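Local coordinates for protein octaprenyl Pyrophosphate Synthase (Helicobacter pylori, PDB 3TC1) that probably lengthens an allylic diphosphate by successive condensations with isopentenyl diphosphate into the C40 octaprenyl pyrophosphate, as trans-prenyl synthases with this all-helical fold do, at residues M1-K4 / Q5-I9; N100-M103 / L104-F108; Y155-I158 / L159-T163; E234-N237 / Q238-G242. One frame throughout, in Å; residues are numbered along the deposited sequence.

All four contacts are local, each on one continuous stretch, and they sample different parts of an all-helical subunit. Contacts 1 and 4 are two helix starts, each with an N-cap residue whose side-chain amide oxygen accepts a backbone N-H; their centres lie about 49 Å apart, on opposite sides of the chain's centre. Contacts 2 and 3 sit inside long helices. Contact 2 faces the second subunit, while the centre of contact 3 lies about 10 Å from the centre of the chain and nearest the metal site: the side chain of Thr163 is about 9 Å from a bound magnesium ion. Contact 4 comes within about 8 Å of contact 3, nearest atoms, and contact 1 within about 9 Å of contact 2.

Contact 1: M1-K4 / Q5-I9; sequences MQEK and QLKAI
With chi1 at 106° and chi2 at 90°, the side chain of Gln2 curls back over the first turn of helix 3-18 and brings its amide oxygen to the backbone of Gln5. This is an N-cap: Gln2 OE1 accepts from Gln5 N at 2.8 Å, taking up one of the first N-H groups of the helix. The donor stands above the plane of the amide, 52° out of it, so the bond uses no lone-pair direction. The chain of Gln5 crosses that of Gln2 at about a right angle, though the detail of their fit is doubtful. Behind the cap the ordinary helical ladder begins, with Leu6 N on Gln2 O at 3.0 Å and Lys7 N on Glu3 O at 2.9 Å. Gln2 thus serves two successive N-H groups, one with its side chain and one with its carbonyl.

On the inner side, Met1 and Gln5 both rest on Leu44 of helix 38-44, and Leu6 leans on Met37, which sets the start of the chain against the body of the subunit. On the outer side Glu3 and Lys7 run side by side without pairing: Glu3 OE2 touches Lys7 CG at 3.9 Å but remains 5.5 Å from Lys7 NZ.

Contact 2: N100-M103 / L104-F108; sequences NAVM and LGDVF
Met103 lays its thioether end beside the carboxylate of Asp106, one turn on, with Met103 SD and CE each 4.0 Å from Asp106 OD2. Both lie in a buried part of alpha-helix 92-116, which here faces the dimer interface of this all-helical prenyl synthase fold. The bend at Met103 chi2 (-54°) folds the thioether back so that both SD and CE come near the carboxylate, and the two side chains pass at a slant. The polar end of Asp106 has its main partner across the interface, where OD2 is hydrogen-bonded to ND1 of His76 of the second subunit; that same histidine packs against Met103. The carbonyl of Val102 is gripped twice, by Asp106 N at 3.0 Å and by NE2 of His76 in its own chain, so the imidazoles of both subunits meet one turn of the helix.

On another flank the contacts are between side-chain carbons and backbone oxygens. Leu104 CB presses on Asn100 O at 3.1 Å, the oxygen that also accepts from Leu104 N at 2.7 Å. With chi1 at 180°, the isobutyl end of Leu104 leads away from the turn to Leu28 and Ile32. Val107 repeats the pattern a turn later: its CG2 branch sits 3.3 Å from Met103 O.

Contact 3: Y155-I158 / L159-T163; sequences YWRI and LEDKT
Four consecutive i to i+4 bonds join residues 155-158 to 159-162, beginning with Leu159 N on Tyr155 O at 2.9 Å, with a wider pi-type turn at 160-163 overlapping the end of this run. Leu159 is the apolar centre of the contact. Its chi1 of -109°, away from the usual staggered positions, brings CD1 over one face of the Tyr155 ring, a CH-pi contact 3.7 Å from the centroid and 29° off the ring normal. The other branch, CD2, lies 3.3 Å from Tyr155 OH and 3.9 Å from Trp156 CZ3, so the leucine fork packs mainly on Tyr155, with CD2 also reaching Trp156. Further round, Ile158 and Lys162 run side by side, Ile158 CG2 touching Lys162 CD at 3.9 Å.

Arg157 and Asp161 approach without forming a salt bridge. Arg157 NE is 4.1 Å from Asp161 OD2, the oxygen standing at the guanidinium edge and the two planes 72° apart. The stronger partners of these charged residues, and of Lys162, lie on helix 121-144: Glu140 for Arg157, Arg133 and Arg136 for Asp161, and Glu138 for Lys162.

Tyr155 OH is hydrogen-bonded to Asp201, in the DDLLD sequence that corresponds to the second aspartate-rich motif of this family, and Thr163 OG1 to Gln197 just before it. The leucine against the ring face therefore probably helps fix the tilt of a tyrosine that is hydrogen-bonded to an aspartate of this motif.

Contact 4: E234-N237 / Q238-G242; sequences EKLN and QHDQG
Asn237 OD1 accepts the backbone N-H of Asp240 at 2.7 Å, in a bond that is almost straight at 171° and lies close to the line of the side-chain C=O. It gets there because chi1 of 54° puts CG in the crowded position between the backbone N and the carbonyl carbon. Asn237 O meanwhile accepts from Gln241 N at 2.9 Å, so Asn237 binds one N-H with its side chain and the next with its carbonyl. Asn237 is thus the N-cap of helix 238-246, following the short loop that leaves helix 227-233. In a classical capping box the side chain three residues after the cap would accept directly from the N-cap N-H; here a water relays that link, accepting from Asn237 N at 2.8 Å and donating to Asp240 OD2.

A second water accepts from Asn237 ND2 at 3.2 Å and donates weakly to Asp240 OD1. Asp240 OD2 also forms a salt bridge with Lys262 of helix 253-265, and a positive neighbour of this kind probably favours the ionised carboxylate. Gln241 NE2 is satisfied by the carbonyl of Tyr233, back at the end of helix 227-233.

Apolar carbons pack beside these bonds. Leu236 CD2 meets Asp240 CB at 3.7 Å, their side chains nearly perpendicular, and Leu236 CB rests 3.6 Å from Gln241 CG.

Contact 1: M1-K4 / Q5-I9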
# COMPACT_ATOMS: atom_id res chain seq x y z
N MET B 1 -17.83 20.21 8.67
CA MET B 1 -17.36 21.61 8.51
C MET B 1 -17.98 22.25 7.26
O MET B 1 -19.15 22.57 7.28
CB MET B 1 -15.81 21.65 8.55
CG MET B 1 -15.16 22.46 7.48
SD MET B 1 -13.69 23.31 8.04
CE MET B 1 -13.76 24.62 6.92
N GLN B 2 -17.32 22.50 6.16
CA GLN B 2 -18.24 23.11 5.21
C GLN B 2 -18.83 22.12 4.16
O GLN B 2 -18.12 21.56 3.33
CB GLN B 2 -17.63 24.48 4.78
CG GLN B 2 -17.05 24.60 3.45
CD GLN B 2 -18.08 25.04 2.43
OE1 GLN B 2 -18.88 24.23 1.98
NE2 GLN B 2 -18.11 26.33 2.10
N GLU B 3 -20.14 21.83 4.33
CA GLU B 3 -20.80 20.78 3.51
C GLU B 3 -20.45 20.85 2.07
O GLU B 3 -20.03 19.88 1.47
CB GLU B 3 -22.37 20.67 3.61
CG GLU B 3 -22.70 19.16 3.28
CD GLU B 3 -24.01 18.76 2.62
OE1 GLU B 3 -25.07 18.66 3.30
OE2 GLU B 3 -23.96 18.51 1.39
N LYS B 4 -20.59 22.01 1.47
CA LYS B 4 -20.28 22.08 0.04
C LYS B 4 -18.86 21.66 -0.34
O LYS B 4 -18.66 21.01 -1.36
CB LYS B 4 -20.62 23.48 -0.52
CG LYS B 4 -20.12 23.67 -1.92
CD LYS B 4 -20.76 24.87 -2.55
CE LYS B 4 -20.01 25.31 -3.81
NZ LYS B 4 -20.82 25.11 -5.04
N GLN B 5 -17.88 22.03 0.47
CA GLN B 5 -16.49 21.64 0.17
C GLN B 5 -16.25 20.16 0.41
O GLN B 5 -15.55 19.51 -0.36
CB GLN B 5 -15.47 22.46 1.00
CG GLN B 5 -15.51 23.95 0.73
CD GLN B 5 -14.62 24.73 1.68
OE1 GLN B 5 -14.49 24.37 2.85
NE2 GLN B 5 -14.03 25.80 1.19
N LEU B 6 -16.83 19.61 1.47
CA LEU B 6 -16.67 18.19 1.77
C LEU B 6 -17.33 17.37 0.67
O LEU B 6 -16.86 16.29 0.30
CB LEU B 6 -17.31 17.86 3.12
CG LEU B 6 -16.61 18.45 4.35
CD1 LEU B 6 -17.41 18.13 5.60
CD2 LEU B 6 -15.21 17.89 4.46
N LYS B 7 -18.43 17.91 0.15
CA LYS B 7 -19.18 17.27 -0.92
C LYS B 7 -18.33 17.26 -2.19
O LYS B 7 -18.34 16.29 -2.94
CB LYS B 7 -20.47 18.05 -1.16
CG LYS B 7 -21.66 17.19 -1.50
CD LYS B 7 -21.49 16.51 -2.83
CE LYS B 7 -22.57 15.47 -3.04
NZ LYS B 7 -22.52 14.44 -1.97
N ALA B 8 -17.61 18.35 -2.42
CA ALA B 8 -16.75 18.45 -3.60
C ALA B 8 -15.58 17.48 -3.48
O ALA B 8 -15.11 16.94 -4.48
CB ALA B 8 -16.24 19.89 -3.76
N ILE B 9 -15.10 17.26 -2.26
CA ILE B 9 -13.99 16.33 -2.02
C ILE B 9 -14.49 14.90 -2.24
O ILE B 9 -13.79 14.06 -2.81
CB ILE B 9 -13.45 16.49 -0.58
CG1 ILE B 9 -12.79 17.87 -0.44
CG2 ILE B 9 -12.44 15.38 -0.26
CD1 ILE B 9 -12.49 18.27 0.99

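Contact 2: N100-M103 / L104-F108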
# COMPACT_ATOMS: atom_id res chain seq x y z
N ASN B 100 -8.19 -8.61 -2.07
CA ASN B 100 -8.79 -7.45 -2.70
C ASN B 100 -8.73 -6.21 -1.82
O ASN B 100 -8.47 -5.11 -2.30
CB ASN B 100 -10.25 -7.74 -3.10
CG ASN B 100 -10.36 -8.50 -4.42
OD1 ASN B 100 -9.73 -8.14 -5.42
ND2 ASN B 100 -11.16 -9.56 -4.42
N ALA B 101 -8.97 -6.39 -0.52
CA ALA B 101 -8.92 -5.27 0.42
C ALA B 101 -7.51 -4.69 0.43
O ALA B 101 -7.33 -3.48 0.50
CB ALA B 101 -9.31 -5.73 1.82
N VAL B 102 -6.51 -5.57 0.35
CA VAL B 102 -5.12 -5.13 0.34
C VAL B 102 -4.79 -4.39 -0.96
O VAL B 102 -4.23 -3.30 -0.92
CB VAL B 102 -4.14 -6.32 0.49
CG1 VAL B 102 -2.70 -5.83 0.39
CG2 VAL B 102 -4.35 -7.00 1.83
N MET B 103 -5.14 -4.99 -2.09
CA MET B 103 -4.88 -4.36 -3.38
C MET B 103 -5.64 -3.04 -3.51
O MET B 103 -5.10 -2.07 -4.04
CB MET B 103 -5.26 -5.28 -4.54
CG MET B 103 -4.31 -6.44 -4.78
SD MET B 103 -2.59 -5.93 -5.00
CE MET B 103 -1.80 -6.97 -3.81
N LEU B 104 -6.89 -3.02 -3.05
CA LEU B 104 -7.69 -1.81 -3.13
C LEU B 104 -7.02 -0.69 -2.33
O LEU B 104 -7.07 0.47 -2.71
CB LEU B 104 -9.10 -2.04 -2.59
CG LEU B 104 -10.00 -0.80 -2.63
CD1 LEU B 104 -10.24 -0.38 -4.07
CD2 LEU B 104 -11.32 -1.07 -1.93
N GLY B 105 -6.38 -1.06 -1.22
CA GLY B 105 -5.68 -0.08 -0.41
C GLY B 105 -4.46 0.42 -1.17
O GLY B 105 -4.11 1.60 -1.10
N ASP B 106 -3.81 -0.48 -1.90
CA ASP B 106 -2.63 -0.11 -2.68
C ASP B 106 -3.03 0.83 -3.80
O ASP B 106 -2.29 1.75 -4.16
CB ASP B 106 -1.96 -1.36 -3.27
CG ASP B 106 -1.24 -2.18 -2.23
OD1 ASP B 106 -1.02 -1.66 -1.11
OD2 ASP B 106 -0.89 -3.34 -2.52
N VAL B 107 -4.21 0.59 -4.34
CA VAL B 107 -4.78 1.42 -5.40
C VAL B 107 -5.04 2.82 -4.85
O VAL B 107 -4.72 3.82 -5.49
CB VAL B 107 -6.12 0.83 -5.90
CG1 VAL B 107 -6.91 1.89 -6.65
CG2 VAL B 107 -5.85 -0.38 -6.80
N PHE B 108 -5.63 2.90 -3.66
CA PHE B 108 -5.89 4.20 -3.04
C PHE B 108 -4.58 4.92 -2.80
O PHE B 108 -4.45 6.10 -3.13
CB PHE B 108 -6.66 4.04 -1.73
CG PHE B 108 -8.16 4.18 -1.87
CD1 PHE B 108 -8.92 3.18 -2.46
CD2 PHE B 108 -8.81 5.33 -1.42
CE1 PHE B 108 -10.30 3.31 -2.59
CE2 PHE B 108 -10.19 5.47 -1.54
CZ PHE B 108 -10.94 4.46 -2.13

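Contact 3: Y155-I158 / L159-T163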
# COMPACT_ATOMS: atom_id res chain seq x y z
N TYR B 155 3.44 2.89 23.80
CA TYR B 155 2.08 3.30 23.48
C TYR B 155 2.10 4.68 22.81
O TYR B 155 1.48 4.88 21.76
CB TYR B 155 1.24 3.36 24.77
CG TYR B 155 -0.11 4.02 24.61
CD1 TYR B 155 -1.16 3.36 23.99
CD2 TYR B 155 -0.32 5.32 25.07
CE1 TYR B 155 -2.40 3.98 23.83
CE2 TYR B 155 -1.55 5.95 24.92
CZ TYR B 155 -2.59 5.28 24.30
OH TYR B 155 -3.80 5.90 24.13
N TRP B 156 2.82 5.61 23.42
CA TRP B 156 2.93 6.97 22.89
C TRP B 156 3.54 6.99 21.50
O TRP B 156 3.13 7.77 20.64
CB TRP B 156 3.76 7.84 23.84
CG TRP B 156 3.07 8.13 25.14
CD1 TRP B 156 3.58 7.97 26.40
CD2 TRP B 156 1.74 8.64 25.31
NE1 TRP B 156 2.66 8.35 27.34
CE2 TRP B 156 1.52 8.76 26.70
CE3 TRP B 156 0.72 9.00 24.42
CZ2 TRP B 156 0.31 9.24 27.22
CZ3 TRP B 156 -0.48 9.47 24.94
CH2 TRP B 156 -0.68 9.59 26.34
N ARG B 157 4.53 6.13 21.27
CA ARG B 157 5.17 6.05 19.96
C ARG B 157 4.16 5.57 18.92
O ARG B 157 4.11 6.09 17.80
CB ARG B 157 6.36 5.09 20.01
CG ARG B 157 7.10 4.98 18.69
CD ARG B 157 8.39 4.19 18.82
NE ARG B 157 9.10 4.13 17.55
CZ ARG B 157 10.31 3.60 17.40
NH1 ARG B 157 10.96 3.10 18.44
NH2 ARG B 157 10.88 3.59 16.20
N ILE B 158 3.35 4.59 19.29
CA ILE B 158 2.34 4.07 18.38
C ILE B 158 1.29 5.13 18.06
O ILE B 158 0.92 5.31 16.90
CB ILE B 158 1.64 2.82 18.98
CG1 ILE B 158 2.64 1.67 19.09
CG2 ILE B 158 0.43 2.43 18.12
CD1 ILE B 158 2.11 0.43 19.80
N LEU B 159 0.81 5.83 19.09
CA LEU B 159 -0.20 6.87 18.88
C LEU B 159 0.32 7.94 17.93
O LEU B 159 -0.41 8.40 17.04
CB LEU B 159 -0.61 7.52 20.20
CG LEU B 159 -2.02 7.15 20.67
CD1 LEU B 159 -2.05 5.66 20.96
CD2 LEU B 159 -2.42 7.95 21.91
N GLU B 160 1.56 8.35 18.14
CA GLU B 160 2.19 9.37 17.31
C GLU B 160 2.35 8.89 15.86
O GLU B 160 2.03 9.62 14.91
CB GLU B 160 3.55 9.75 17.89
CG GLU B 160 3.48 10.47 19.23
CD GLU B 160 4.78 10.35 20.02
OE1 GLU B 160 5.82 10.07 19.39
OE2 GLU B 160 4.76 10.54 21.25
N ASP B 161 2.84 7.67 15.69
CA ASP B 161 3.04 7.12 14.36
C ASP B 161 1.76 6.79 13.61
O ASP B 161 1.62 7.12 12.43
CB ASP B 161 3.91 5.86 14.42
CG ASP B 161 5.38 6.17 14.61
OD1 ASP B 161 5.77 7.33 14.38
OD2 ASP B 161 6.15 5.25 14.96
N LYS B 162 0.81 6.13 14.28
CA LYS B 162 -0.44 5.75 13.64
C LYS B 162 -1.50 6.83 13.49
O LYS B 162 -2.33 6.75 12.59
CB LYS B 162 -1.08 4.56 14.36
CG LYS B 162 -0.40 3.23 14.13
CD LYS B 162 -1.28 2.08 14.59
CE LYS B 162 -2.59 2.04 13.80
NZ LYS B 162 -3.51 0.97 14.28
N THR B 163 -1.48 7.83 14.36
CA THR B 163 -2.50 8.87 14.29
C THR B 163 -2.06 10.33 14.29
O THR B 163 -2.44 11.09 13.40
CB THR B 163 -3.53 8.72 15.45
OG1 THR B 163 -4.15 7.43 15.38
CG2 THR B 163 -4.60 9.80 15.36

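Contact 4: E234-N237 / Q238-G242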
# COMPACT_ATOMS: atom_id res chain seq x y z
N GLU B 234 -0.83 0.68 36.59
CA GLU B 234 0.09 1.35 37.50
C GLU B 234 -0.48 1.54 38.92
O GLU B 234 0.28 1.81 39.86
CB GLU B 234 0.47 2.71 36.92
CG GLU B 234 1.48 2.64 35.78
CD GLU B 234 1.46 3.87 34.89
OE1 GLU B 234 1.26 4.99 35.41
OE2 GLU B 234 1.66 3.72 33.67
N LYS B 235 -1.80 1.41 39.07
CA LYS B 235 -2.45 1.59 40.37
C LYS B 235 -2.94 0.29 41.01
O LYS B 235 -3.18 0.24 42.22
CB LYS B 235 -3.67 2.51 40.23
CG LYS B 235 -3.41 3.87 39.62
CD LYS B 235 -2.92 4.87 40.65
CE LYS B 235 -2.80 6.26 40.03
NZ LYS B 235 -4.09 6.73 39.45
N LEU B 236 -3.09 -0.76 40.21
CA LEU B 236 -3.58 -2.04 40.70
C LEU B 236 -2.64 -2.76 41.65
O LEU B 236 -1.42 -2.65 41.54
CB LEU B 236 -3.88 -2.98 39.53
CG LEU B 236 -4.97 -2.60 38.53
CD1 LEU B 236 -5.02 -3.63 37.41
CD2 LEU B 236 -6.31 -2.52 39.25
N ASN B 237 -3.22 -3.50 42.59
CA ASN B 237 -2.38 -4.27 43.49
C ASN B 237 -1.94 -5.49 42.69
O ASN B 237 -2.44 -5.75 41.60
CB ASN B 237 -3.14 -4.71 44.77
CG ASN B 237 -4.43 -5.46 44.47
OD1 ASN B 237 -4.52 -6.23 43.52
ND2 ASN B 237 -5.44 -5.26 45.32
N GLN B 238 -0.98 -6.22 43.23
CA GLN B 238 -0.42 -7.40 42.60
C GLN B 238 -1.50 -8.40 42.14
O GLN B 238 -1.42 -8.96 41.04
CB GLN B 238 0.53 -8.05 43.60
CG GLN B 238 1.38 -9.17 43.10
CD GLN B 238 2.32 -9.63 44.19
OE1 GLN B 238 3.20 -8.88 44.62
NE2 GLN B 238 2.13 -10.86 44.66
N HIS B 239 -2.50 -8.62 42.98
CA HIS B 239 -3.57 -9.55 42.65
C HIS B 239 -4.35 -9.11 41.40
O HIS B 239 -4.54 -9.90 40.47
CB HIS B 239 -4.55 -9.69 43.82
CG HIS B 239 -5.74 -10.54 43.51
ND1 HIS B 239 -5.67 -11.92 43.40
CD2 HIS B 239 -7.03 -10.21 43.24
CE1 HIS B 239 -6.86 -12.39 43.08
NE2 HIS B 239 -7.71 -11.38 42.98
N ASP B 240 -4.79 -7.85 41.38
CA ASP B 240 -5.55 -7.36 40.24
C ASP B 240 -4.70 -7.26 38.98
O ASP B 240 -5.21 -7.43 37.87
CB ASP B 240 -6.18 -6.00 40.55
CG ASP B 240 -7.26 -6.09 41.63
OD1 ASP B 240 -7.88 -7.17 41.78
OD2 ASP B 240 -7.51 -5.07 42.31
N GLN B 241 -3.41 -6.98 39.14
CA GLN B 241 -2.53 -6.89 37.98
C GLN B 241 -2.52 -8.25 37.30
O GLN B 241 -2.56 -8.35 36.07
CB GLN B 241 -1.10 -6.49 38.39
CG GLN B 241 -0.98 -5.04 38.85
CD GLN B 241 0.46 -4.62 39.07
OE1 GLN B 241 1.22 -5.30 39.75
NE2 GLN B 241 0.85 -3.48 38.49
N GLY B 242 -2.48 -9.31 38.11
CA GLY B 242 -2.49 -10.66 37.56
C GLY B 242 -3.77 -10.90 36.78
O GLY B 242 -3.75 -11.47 35.68
O HOH W 1 -5.97 -3.19 42.95
O HOH W 2 -8.18 -6.73 44.68